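Local coordinates for protein alanine racemase (Corynebacterium glutamicum, PDB 2DY3) that belongs to the alanine racemase family, binds pyridoxal-5'-phosphate, and joins an N-terminal TIM-barrel domain to a C-terminal domain in a two-chain assembly, at residues Asn36-Gly41 against Val357-Val361; Val42-Pro47 against Gln67-Ile73; Ile123-Arg129 against Thr157-Cys161. All coordinates share one frame; numbering follows the deposited sequence.

Contact 1: Asn36-Gly41 against Val357-Val361. With PLP (pyridoxal-5'-phosphate), chain F.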
loop_
_atom_site.group_PDB
_atom_site.type_symbol
_atom_site.label_atom_id
_atom_site.label_comp_id
_atom_site.label_asym_id
_atom_site.label_seq_id
_atom_site.Cartn_x
_atom_site.Cartn_y
_atom_site.Cartn_z
ATOM N N ASN B 36 -11.149 2.475 -1.599
ATOM C CA ASN B 36 -11.028 3.904 -1.335
ATOM C C ASN B 36 -11.007 4.685 -2.643
ATOM O O ASN B 36 -10.129 5.518 -2.873
ATOM C CB ASN B 36 -9.762 4.191 -0.521
ATOM C CG ASN B 36 -9.709 5.617 -0.007
ATOM O OD1 ASN B 36 -10.736 6.286 0.108
ATOM N ND2 ASN B 36 -8.513 6.085 0.321
ATOM N N ALA B 37 -11.985 4.401 -3.495
ATOM C CA ALA B 37 -12.099 5.067 -4.781
ATOM C C ALA B 37 -10.832 4.837 -5.596
ATOM O O ALA B 37 -10.245 5.774 -6.127
ATOM C CB ALA B 37 -12.344 6.561 -4.571
ATOM N N TYR B 38 -10.423 3.573 -5.689
ATOM C CA TYR B 38 -9.226 3.198 -6.426
ATOM C C TYR B 38 -8.034 4.028 -5.967
ATOM O O TYR B 38 -7.254 4.522 -6.783
ATOM C CB TYR B 38 -9.449 3.381 -7.933
ATOM C CG TYR B 38 -10.328 2.314 -8.550
ATOM C CD1 TYR B 38 -11.427 1.810 -7.864
ATOM C CD2 TYR B 38 -10.066 1.815 -9.818
ATOM C CE1 TYR B 38 -12.231 0.839 -8.414
ATOM C CE2 TYR B 38 -10.875 0.843 -10.384
ATOM C CZ TYR B 38 -11.953 0.357 -9.675
ATOM O OH TYR B 38 -12.750 -0.628 -10.217
ATOM N N ASN B 39 -7.925 4.190 -4.652
ATOM C CA ASN B 39 -6.834 4.937 -4.028
ATOM C C ASN B 39 -6.915 6.452 -4.233
ATOM O O ASN B 39 -5.982 7.169 -3.883
ATOM C CB ASN B 39 -5.489 4.423 -4.559
ATOM C CG ASN B 39 -4.320 4.761 -3.643
ATOM O OD1 ASN B 39 -3.169 4.810 -4.080
ATOM N ND2 ASN B 39 -4.609 4.978 -2.368
ATOM N N HIS B 40 -8.016 6.947 -4.796
ATOM C CA HIS B 40 -8.158 8.392 -5.023
ATOM C C HIS B 40 -8.783 9.157 -3.849
ATOM O O HIS B 40 -8.879 10.385 -3.887
ATOM C CB HIS B 40 -8.988 8.667 -6.287
ATOM C CG HIS B 40 -8.279 8.351 -7.567
ATOM N ND1 HIS B 40 -7.968 7.065 -7.952
ATOM C CD2 HIS B 40 -7.835 9.158 -8.561
ATOM C CE1 HIS B 40 -7.363 7.092 -9.126
ATOM N NE2 HIS B 40 -7.270 8.351 -9.517
ATOM N N GLY B 41 -9.211 8.440 -2.811
ATOM C CA GLY B 41 -9.822 9.099 -1.665
ATOM C C GLY B 41 -11.333 9.175 -1.802
ATOM O O GLY B 41 -11.881 10.193 -2.239
ATOM N N VAL B 357 1.136 11.518 0.702
ATOM C CA VAL B 357 -0.005 12.261 1.220
ATOM C C VAL B 357 -0.936 12.612 0.067
ATOM O O VAL B 357 -0.489 12.978 -1.019
ATOM C CB VAL B 357 0.436 13.555 1.930
ATOM C CG1 VAL B 357 -0.784 14.327 2.406
ATOM C CG2 VAL B 357 1.335 13.213 3.100
ATOM N N ARG B 358 -2.234 12.502 0.307
ATOM C CA ARG B 358 -3.219 12.785 -0.722
ATOM C C ARG B 358 -3.654 14.251 -0.710
ATOM O O ARG B 358 -4.104 14.766 0.315
ATOM C CB ARG B 358 -4.420 11.854 -0.521
ATOM C CG ARG B 358 -5.444 11.860 -1.625
ATOM C CD ARG B 358 -6.545 10.822 -1.368
ATOM N NE ARG B 358 -6.088 9.441 -1.528
ATOM C CZ ARG B 358 -6.044 8.541 -0.546
ATOM N NH1 ARG B 358 -6.425 8.868 0.681
ATOM N NH2 ARG B 358 -5.628 7.307 -0.792
ATOM N N ALA B 359 -3.502 14.922 -1.851
ATOM C CA ALA B 359 -3.896 16.323 -1.989
ATOM C C ALA B 359 -4.920 16.457 -3.115
ATOM O O ALA B 359 -4.763 15.878 -4.195
ATOM C CB ALA B 359 -2.687 17.186 -2.278
ATOM N N TYR B 360 -5.963 17.240 -2.866
ATOM C CA TYR B 360 -7.022 17.407 -3.846
ATOM C C TYR B 360 -6.879 18.622 -4.757
ATOM O O TYR B 360 -6.782 19.755 -4.293
ATOM C CB TYR B 360 -8.364 17.418 -3.114
ATOM C CG TYR B 360 -8.603 16.112 -2.389
ATOM C CD1 TYR B 360 -8.980 14.971 -3.087
ATOM C CD2 TYR B 360 -8.367 15.999 -1.026
ATOM C CE1 TYR B 360 -9.114 13.754 -2.451
ATOM C CE2 TYR B 360 -8.493 14.785 -0.378
ATOM C CZ TYR B 360 -8.867 13.665 -1.097
ATOM O OH TYR B 360 -8.991 12.448 -0.464
ATOM N N VAL B 361 -6.850 18.341 -6.058
ATOM C CA VAL B 361 -6.717 19.336 -7.121
ATOM C C VAL B 361 -5.466 20.196 -7.018
ATOM O O VAL B 361 -5.038 20.566 -5.925
ATOM C CB VAL B 361 -7.949 20.253 -7.179
ATOM C CG1 VAL B 361 -7.793 21.260 -8.294
ATOM C CG2 VAL B 361 -9.195 19.418 -7.398
HETATM N N1 PLP F . -17.930 -4.685 -10.725
HETATM C C2 PLP F . -17.306 -5.512 -9.786
HETATM C C2A PLP F . -18.072 -6.691 -9.208
HETATM C C3 PLP F . -15.973 -5.230 -9.405
HETATM O O3 PLP F . -15.335 -6.038 -8.486
HETATM C C4 PLP F . -15.295 -4.109 -9.978
HETATM C C4A PLP F . -13.823 -3.772 -9.628
HETATM C C5 PLP F . -15.980 -3.300 -10.951
HETATM C C6 PLP F . -17.286 -3.602 -11.301
HETATM C C5A PLP F . -15.338 -2.124 -11.622
HETATM O O4P PLP F . -14.591 -2.535 -12.760
HETATM P P PLP F . -13.748 -1.564 -13.750
HETATM O O1P PLP F . -12.815 -0.777 -12.953
HETATM O O2P PLP F . -13.085 -2.534 -14.622
HETATM O O3P PLP F . -14.796 -0.742 -14.396
HETATM O O HOH W 1 -3.749 8.554 -3.389
#
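Arg358 reaches out of strand 357-360 to the turn at Asn39-Gly41 and takes hold of a single backbone oxygen. Its CG stands anti to the backbone N (chi1 -171°), and the chain runs straight until a bend at chi3 brings the guanidinium side-on to Asn39 O, which accepts from NE at 3.3 Å and from NH2 of Arg358 at 3.1 Å. Both donors lie well above the carbonyl plane, on the same face of it, and neither bond is straight. Water 1 donates a third bond to Asn39 O and accepts a weak one from Arg358 NE, so the oxygen is gripped from several directions.

One face of the guanidinium carries Gly41 N, 3.5 Å above the plane and offset toward the rim. The amide of Asn36 comes over this face too, turned 90° to the guanidinium; its ND2 sits 3.3 Å from Arg358 NH2, two donors that cannot bond, while its OD1 accepts from Val42 N. Tyr360 approaches beside the arginine. His40 O meets its ring at the edge, 3.7 Å from Tyr360 CE1, and Tyr360 OH lies 3.7 Å from Gly41 CA. Gly41, whose positive-phi backbone angles alone suit a glycine, also lets Tyr360 OH and Arg358 CD approach here.

Within the turn, His40 ND1 donates to Tyr38 O at 2.9 Å and more weakly to Ala37 O, and the rings of His40 and Tyr38 both stack with Tyr220. On the far side, Tyr38 OH gives a 2.7 Å hydrogen bond to O1P of pyridoxal-5'-phosphate. Asn36, Ala37 and Tyr38 all have left-handed helical backbone angles: a short left-handed turn of the barrel domain, meeting the ligand phosphate through Tyr38 and the last strand of the C-terminal domain through Asn39 to Gly41.

Contact 2: Val42-Pro47 against Gln67-Ile73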
loop_
_atom_site.group_PDB
_atom_site.type_symbol
_atom_site.label_atom_id
_atom_site.label_comp_id
_atom_site.label_asym_id
_atom_site.label_seq_id
_atom_site.Cartn_x
_atom_site.Cartn_y
_atom_site.Cartn_z
ATOM N N VAL B 42 -12.010 8.098 -1.412
ATOM C CA VAL B 42 -13.463 8.014 -1.521
ATOM C C VAL B 42 -14.213 9.086 -0.737
ATOM O O VAL B 42 -15.322 9.481 -1.112
ATOM C CB VAL B 42 -13.963 6.614 -1.070
ATOM C CG1 VAL B 42 -13.822 6.454 0.452
ATOM C CG2 VAL B 42 -15.394 6.410 -1.514
ATOM N N GLU B 43 -13.611 9.564 0.346
ATOM C CA GLU B 43 -14.242 10.582 1.173
ATOM C C GLU B 43 -14.497 11.864 0.387
ATOM O O GLU B 43 -15.441 12.597 0.675
ATOM C CB GLU B 43 -13.374 10.871 2.401
ATOM C CG GLU B 43 -13.951 11.928 3.319
ATOM C CD GLU B 43 -13.451 11.809 4.749
ATOM O OE1 GLU B 43 -13.747 12.723 5.549
ATOM O OE2 GLU B 43 -12.777 10.805 5.077
ATOM N N LYS B 44 -13.655 12.122 -0.608
ATOM C CA LYS B 44 -13.794 13.301 -1.452
ATOM C C LYS B 44 -14.370 12.951 -2.825
ATOM O O LYS B 44 -15.179 13.694 -3.372
ATOM C CB LYS B 44 -12.435 13.980 -1.642
ATOM C CG LYS B 44 -11.911 14.674 -0.401
ATOM C CD LYS B 44 -12.818 15.827 0.004
ATOM C CE LYS B 44 -12.328 16.486 1.280
ATOM N NZ LYS B 44 -12.208 15.489 2.383
ATOM N N VAL B 45 -13.957 11.809 -3.371
ATOM C CA VAL B 45 -14.404 11.379 -4.691
ATOM C C VAL B 45 -15.887 11.041 -4.818
ATOM O O VAL B 45 -16.566 11.540 -5.721
ATOM C CB VAL B 45 -13.583 10.164 -5.178
ATOM C CG1 VAL B 45 -14.172 9.613 -6.467
ATOM C CG2 VAL B 45 -12.126 10.576 -5.386
ATOM N N ALA B 46 -16.385 10.187 -3.930
ATOM C CA ALA B 46 -17.785 9.774 -3.967
ATOM C C ALA B 46 -18.788 10.931 -3.997
ATOM O O ALA B 46 -19.758 10.899 -4.748
ATOM C CB ALA B 46 -18.088 8.854 -2.782
ATOM N N PRO B 47 -18.580 11.958 -3.164
ATOM C CA PRO B 47 -19.531 13.075 -3.180
ATOM C C PRO B 47 -19.529 13.814 -4.518
ATOM O O PRO B 47 -20.567 14.272 -4.996
ATOM C CB PRO B 47 -19.054 13.948 -2.025
ATOM C CG PRO B 47 -18.470 12.968 -1.081
ATOM C CD PRO B 47 -17.682 12.056 -2.001
ATOM N N GLN B 67 -18.857 3.107 5.002
ATOM C CA GLN B 67 -18.093 4.355 4.932
ATOM C C GLN B 67 -18.798 5.328 3.975
ATOM O O GLN B 67 -18.791 6.543 4.189
ATOM C CB GLN B 67 -16.655 4.083 4.454
ATOM C CG GLN B 67 -15.806 5.347 4.254
ATOM C CD GLN B 67 -14.376 5.052 3.815
ATOM O OE1 GLN B 67 -14.134 4.131 3.033
ATOM N NE2 GLN B 67 -13.425 5.843 4.305
ATOM N N LEU B 68 -19.411 4.791 2.923
ATOM C CA LEU B 68 -20.128 5.631 1.971
ATOM C C LEU B 68 -21.311 6.312 2.658
ATOM O O LEU B 68 -21.562 7.500 2.453
ATOM C CB LEU B 68 -20.620 4.801 0.782
ATOM C CG LEU B 68 -19.504 4.344 -0.160
ATOM C CD1 LEU B 68 -20.090 3.587 -1.339
ATOM C CD2 LEU B 68 -18.731 5.565 -0.640
ATOM N N ARG B 69 -22.041 5.553 3.467
ATOM C CA ARG B 69 -23.180 6.114 4.177
ATOM C C ARG B 69 -22.671 7.164 5.154
ATOM O O ARG B 69 -23.314 8.191 5.346
ATOM C CB ARG B 69 -23.954 5.019 4.919
ATOM C CG ARG B 69 -24.813 4.136 4.012
ATOM C CD ARG B 69 -26.055 4.861 3.475
ATOM N NE ARG B 69 -26.841 3.987 2.602
ATOM C CZ ARG B 69 -27.020 4.179 1.296
ATOM N NH1 ARG B 69 -26.479 5.225 0.688
ATOM N NH2 ARG B 69 -27.722 3.303 0.590
ATOM N N ASP B 70 -21.508 6.901 5.752
ATOM C CA ASP B 70 -20.889 7.824 6.705
ATOM C C ASP B 70 -20.623 9.211 6.112
ATOM O O ASP B 70 -20.889 10.225 6.758
ATOM C CB ASP B 70 -19.560 7.261 7.230
ATOM C CG ASP B 70 -19.738 6.302 8.401
ATOM O OD1 ASP B 70 -20.870 6.177 8.915
ATOM O OD2 ASP B 70 -18.736 5.681 8.816
ATOM N N ILE B 71 -20.086 9.265 4.897
ATOM C CA ILE B 71 -19.799 10.558 4.288
ATOM C C ILE B 71 -21.055 11.251 3.766
ATOM O O ILE B 71 -20.994 12.391 3.302
ATOM C CB ILE B 71 -18.771 10.443 3.143
ATOM C CG1 ILE B 71 -19.327 9.590 2.010
ATOM C CG2 ILE B 71 -17.476 9.843 3.668
ATOM C CD1 ILE B 71 -18.344 9.404 0.878
ATOM N N GLY B 72 -22.190 10.562 3.835
ATOM C CA GLY B 72 -23.431 11.173 3.399
ATOM C C GLY B 72 -24.006 10.719 2.078
ATOM O O GLY B 72 -24.992 11.287 1.610
ATOM N N ILE B 73 -23.396 9.713 1.462
ATOM C CA ILE B 73 -23.909 9.203 0.201
ATOM C C ILE B 73 -25.295 8.642 0.495
ATOM O O ILE B 73 -25.450 7.776 1.360
ATOM C CB ILE B 73 -23.018 8.071 -0.355
ATOM C CG1 ILE B 73 -21.622 8.619 -0.686
ATOM C CG2 ILE B 73 -23.675 7.450 -1.583
ATOM C CD1 ILE B 73 -21.627 9.698 -1.747
HETATM O O HOH W 2 -13.958 8.492 5.677
#
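Val42, Ala46 and Pro47 of helix 42-50 meet Leu68, Ile71 and Ile73 at the end of helix 62-70 through apolar contacts. The methyl of Ala46 lies amid three side chains: CB is 3.7 Å from Ile71 CD1, 3.8 Å from Ile73 CD1 and a little farther from CD2 of Leu68. Ile71 owes its reach to chi1 63°, which sets CG1 between the backbone N and the carbonyl carbon; with the chain extended beyond, CD1 lies over the first helix, also touching Pro47 CD and approaching Val42 O at 3.6 Å. Its other branch, CG2, rests against Glu43 CG. Val42 divides its methyls: the side chain crosses that of Leu68 at about a right angle, CG2 3.6 Å from Leu68 CD2, whereas CG1 sits over the face of the Gln67 amide, 3.5 Å from OE1.

These are neighbouring helices on the outside of the N-terminal TIM barrel, following strands 28-32 and 56-59, and Leu68 and Ile73 also touch Phe57 of the strand between them.

No direct hydrogen bond crosses the contact. Beside the apolar patch, water 2 joins the two helices, donating to Glu43 OE2 at 2.7 Å and accepting from Gln67 NE2 at 3.0 Å; both side chains are extended beyond CG.

Backbone bonds shape the second helix end. Gly72, with positive phi, completes a Schellman motif, its N bonded to Arg69 O while Ile73 N returns to Leu68 O. Arg69 secures the chain beyond: NH1 donates to Ile73 O at 2.8 Å, the acceptor lying in the guanidinium plane, and the same nitrogen also donates to Gln75 O.

Contact 3: Ile123-Arg129 against Thr157-Cys161. With PLP (pyridoxal-5'-phosphate), chain F.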
loop_
_atom_site.group_PDB
_atom_site.type_symbol
_atom_site.label_atom_id
_atom_site.label_comp_id
_atom_site.label_asym_id
_atom_site.label_seq_id
_atom_site.Cartn_x
_atom_site.Cartn_y
_atom_site.Cartn_z
ATOM N N ILE B 123 -24.293 -13.703 -9.848
ATOM C CA ILE B 123 -24.326 -14.929 -10.628
ATOM C C ILE B 123 -22.966 -15.397 -11.129
ATOM O O ILE B 123 -22.223 -14.632 -11.736
ATOM C CB ILE B 123 -25.239 -14.774 -11.865
ATOM C CG1 ILE B 123 -26.684 -14.530 -11.424
ATOM C CG2 ILE B 123 -25.133 -16.023 -12.749
ATOM C CD1 ILE B 123 -27.281 -15.669 -10.606
ATOM N N ASP B 124 -22.643 -16.658 -10.859
ATOM C CA ASP B 124 -21.393 -17.227 -11.344
ATOM C C ASP B 124 -21.755 -17.617 -12.772
ATOM O O ASP B 124 -22.388 -18.646 -12.996
ATOM C CB ASP B 124 -21.009 -18.474 -10.542
ATOM C CG ASP B 124 -19.803 -19.206 -11.128
ATOM O OD1 ASP B 124 -19.480 -18.987 -12.316
ATOM O OD2 ASP B 124 -19.181 -20.012 -10.402
ATOM N N SER B 125 -21.371 -16.784 -13.733
ATOM C CA SER B 125 -21.691 -17.050 -15.131
ATOM C C SER B 125 -20.624 -17.833 -15.890
ATOM O O SER B 125 -20.586 -17.803 -17.119
ATOM C CB SER B 125 -21.977 -15.734 -15.862
ATOM O OG SER B 125 -20.877 -14.847 -15.764
ATOM N N GLY B 126 -19.754 -18.530 -15.169
ATOM C CA GLY B 126 -18.732 -19.307 -15.847
ATOM C C GLY B 126 -17.313 -19.156 -15.338
ATOM O O GLY B 126 -16.475 -20.024 -15.572
ATOM N N LEU B 127 -17.028 -18.059 -14.648
ATOM C CA LEU B 127 -15.686 -17.828 -14.125
ATOM C C LEU B 127 -15.354 -18.777 -12.977
ATOM O O LEU B 127 -14.189 -19.023 -12.682
ATOM C CB LEU B 127 -15.558 -16.383 -13.650
ATOM C CG LEU B 127 -15.358 -15.328 -14.741
ATOM C CD1 LEU B 127 -15.756 -15.873 -16.101
ATOM C CD2 LEU B 127 -16.158 -14.097 -14.387
ATOM N N HIS B 128 -16.389 -19.300 -12.329
ATOM C CA HIS B 128 -16.210 -20.211 -11.209
ATOM C C HIS B 128 -15.444 -19.600 -10.047
ATOM O O HIS B 128 -14.658 -20.276 -9.380
ATOM C CB HIS B 128 -15.519 -21.483 -11.680
ATOM C CG HIS B 128 -16.410 -22.374 -12.479
ATOM N ND1 HIS B 128 -15.945 -23.478 -13.158
ATOM C CD2 HIS B 128 -17.747 -22.336 -12.686
ATOM C CE1 HIS B 128 -16.960 -24.084 -13.749
ATOM N NE2 HIS B 128 -18.064 -23.411 -13.479
ATOM N N ARG B 129 -15.635 -18.321 -9.876
ATOM C CA ARG B 129 -15.098 -17.617 -8.721
ATOM C C ARG B 129 -16.134 -17.491 -7.613
ATOM O O ARG B 129 -16.609 -18.544 -7.172
ATOM C CB ARG B 129 -14.607 -16.226 -9.116
ATOM C CG ARG B 129 -13.502 -16.222 -10.157
ATOM C CD ARG B 129 -12.918 -14.830 -10.318
ATOM N NE ARG B 129 -12.386 -14.607 -11.657
ATOM C CZ ARG B 129 -11.826 -13.471 -12.055
ATOM N NH1 ARG B 129 -11.726 -12.452 -11.212
ATOM N NH2 ARG B 129 -11.366 -13.355 -13.293
ATOM N N THR B 157 -23.507 -10.068 -12.926
ATOM C CA THR B 157 -22.394 -10.975 -13.068
ATOM C C THR B 157 -21.224 -10.072 -13.400
ATOM O O THR B 157 -21.402 -8.942 -13.857
ATOM C CB THR B 157 -22.620 -12.015 -14.188
ATOM O OG1 THR B 157 -21.748 -13.134 -13.973
ATOM C CG2 THR B 157 -22.335 -11.408 -15.558
ATOM N N HIS B 158 -20.023 -10.545 -13.141
ATOM C CA HIS B 158 -18.874 -9.724 -13.418
ATOM C C HIS B 158 -18.169 -10.295 -14.624
ATOM O O HIS B 158 -17.515 -11.330 -14.539
ATOM C CB HIS B 158 -17.950 -9.707 -12.202
ATOM C CG HIS B 158 -16.825 -8.725 -12.304
ATOM N ND1 HIS B 158 -17.000 -7.431 -12.748
ATOM C CD2 HIS B 158 -15.514 -8.836 -11.983
ATOM C CE1 HIS B 158 -15.846 -6.790 -12.695
ATOM N NE2 HIS B 158 -14.928 -7.619 -12.233
ATOM N N LEU B 159 -18.348 -9.658 -15.771
ATOM C CA LEU B 159 -17.654 -10.148 -16.942
ATOM C C LEU B 159 -16.204 -10.097 -16.544
ATOM O O LEU B 159 -15.622 -9.016 -16.581
ATOM C CB LEU B 159 -17.815 -9.212 -18.134
ATOM C CG LEU B 159 -19.105 -9.286 -18.923
ATOM C CD1 LEU B 159 -19.353 -10.750 -19.193
ATOM C CD2 LEU B 159 -20.260 -8.671 -18.165
ATOM N N ALA B 160 -15.618 -11.222 -16.133
ATOM C CA ALA B 160 -14.189 -11.224 -15.794
ATOM C C ALA B 160 -13.673 -10.484 -17.009
ATOM O O ALA B 160 -14.326 -10.544 -18.049
ATOM C CB ALA B 160 -13.635 -12.654 -15.788
ATOM N N CYS B 161 -12.534 -9.801 -16.927
ATOM C CA CYS B 161 -12.082 -9.087 -18.111
ATOM C C CYS B 161 -11.478 -9.868 -19.247
ATOM O O CYS B 161 -10.276 -10.131 -19.300
ATOM C CB CYS B 161 -11.156 -7.940 -17.757
ATOM S SG CYS B 161 -12.127 -6.442 -17.803
HETATM N N1 PLP F . -17.930 -4.685 -10.725
HETATM C C2 PLP F . -17.306 -5.512 -9.786
HETATM C C2A PLP F . -18.072 -6.691 -9.208
HETATM C C3 PLP F . -15.973 -5.230 -9.405
HETATM O O3 PLP F . -15.335 -6.038 -8.486
HETATM C C4 PLP F . -15.295 -4.109 -9.978
HETATM C C4A PLP F . -13.823 -3.772 -9.628
HETATM C C5 PLP F . -15.980 -3.300 -10.951
HETATM C C6 PLP F . -17.286 -3.602 -11.301
HETATM C C5A PLP F . -15.338 -2.124 -11.622
HETATM O O4P PLP F . -14.591 -2.535 -12.760
HETATM P P PLP F . -13.748 -1.564 -13.750
HETATM O O1P PLP F . -12.815 -0.777 -12.953
HETATM O O2P PLP F . -13.085 -2.534 -14.622
HETATM O O3P PLP F . -14.796 -0.742 -14.396
HETATM O O HOH W 3 -20.057 -12.404 -11.084
#
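Two loops at the C-terminal ends of the adjacent parallel barrel strands 117-122 and 150-156 meet where Thr157 faces Ile123 and Ser125. A chi1 of -160° swings OG1 of Thr157 across from the backbone N, toward Ile123, and it donates to Ile123 O at 2.7 Å, tilted 29° from the carbonyl plane. The hydroxyl of Ser125 lies close by, its OG 2.6 Å from Thr157 OG1, and is hydrogen-bonded to Gln173 of helix 169-186. Water 3 adds a second bridge: it donates to Ile123 O and accepts from His158 N at 2.8 Å, so the same carbonyl serves both the threonine and, through the water, the next residue along.

Farther out, Leu127 presses on Ala160, whose CB lies 3.2 Å from Leu127 CD2. That is tighter than usual for two carbons, and its exact value is doubtful. Arg129, extended from CG to NE, brings NH2 obliquely to 3.4 Å from Ala160 CB.

The turn that presents Ser125 and Leu127 is tied internally by Asp124. Its OD1 accepts from Gly126 N, forming an Asx turn, and also from His128 N, while OD2 forms a salt bridge with Lys246 of the second subunit.

His158 points its imidazole to pyridoxal-5'-phosphate. The ligand lies over one face of the ring, with C2 3.4 Å above that plane, offset toward the rim, and 3.5 Å from His158 CE1. Loops at strand ends lining a bound ligand in this way typify the TIM-barrel site, here one with a second subunit alongside.

In the fold
Along the chain, contact 1 closes the widest loop, and contacts 2 and 3 lie in series inside it. Contacts 1 and 2 are neighbours, their centres about 12 Å apart, because helix 34-38 is followed, after a short turn, by helix 42-50, with Tyr360 packing on Lys44 and Ala37 on Val42. Contact 3 lies about 29 Å from contact 1 and 28 Å from contact 2, centre to centre, on the opposite side of the chain's centre from contact 1. Contacts 2 and 3 belong wholly to the barrel domain, whereas contact 1 joins it to the strand ending the C-terminal domain. Contacts 1 and 3 both touch pyridoxal-5'-phosphate, so the ligand links regions that do not touch each other.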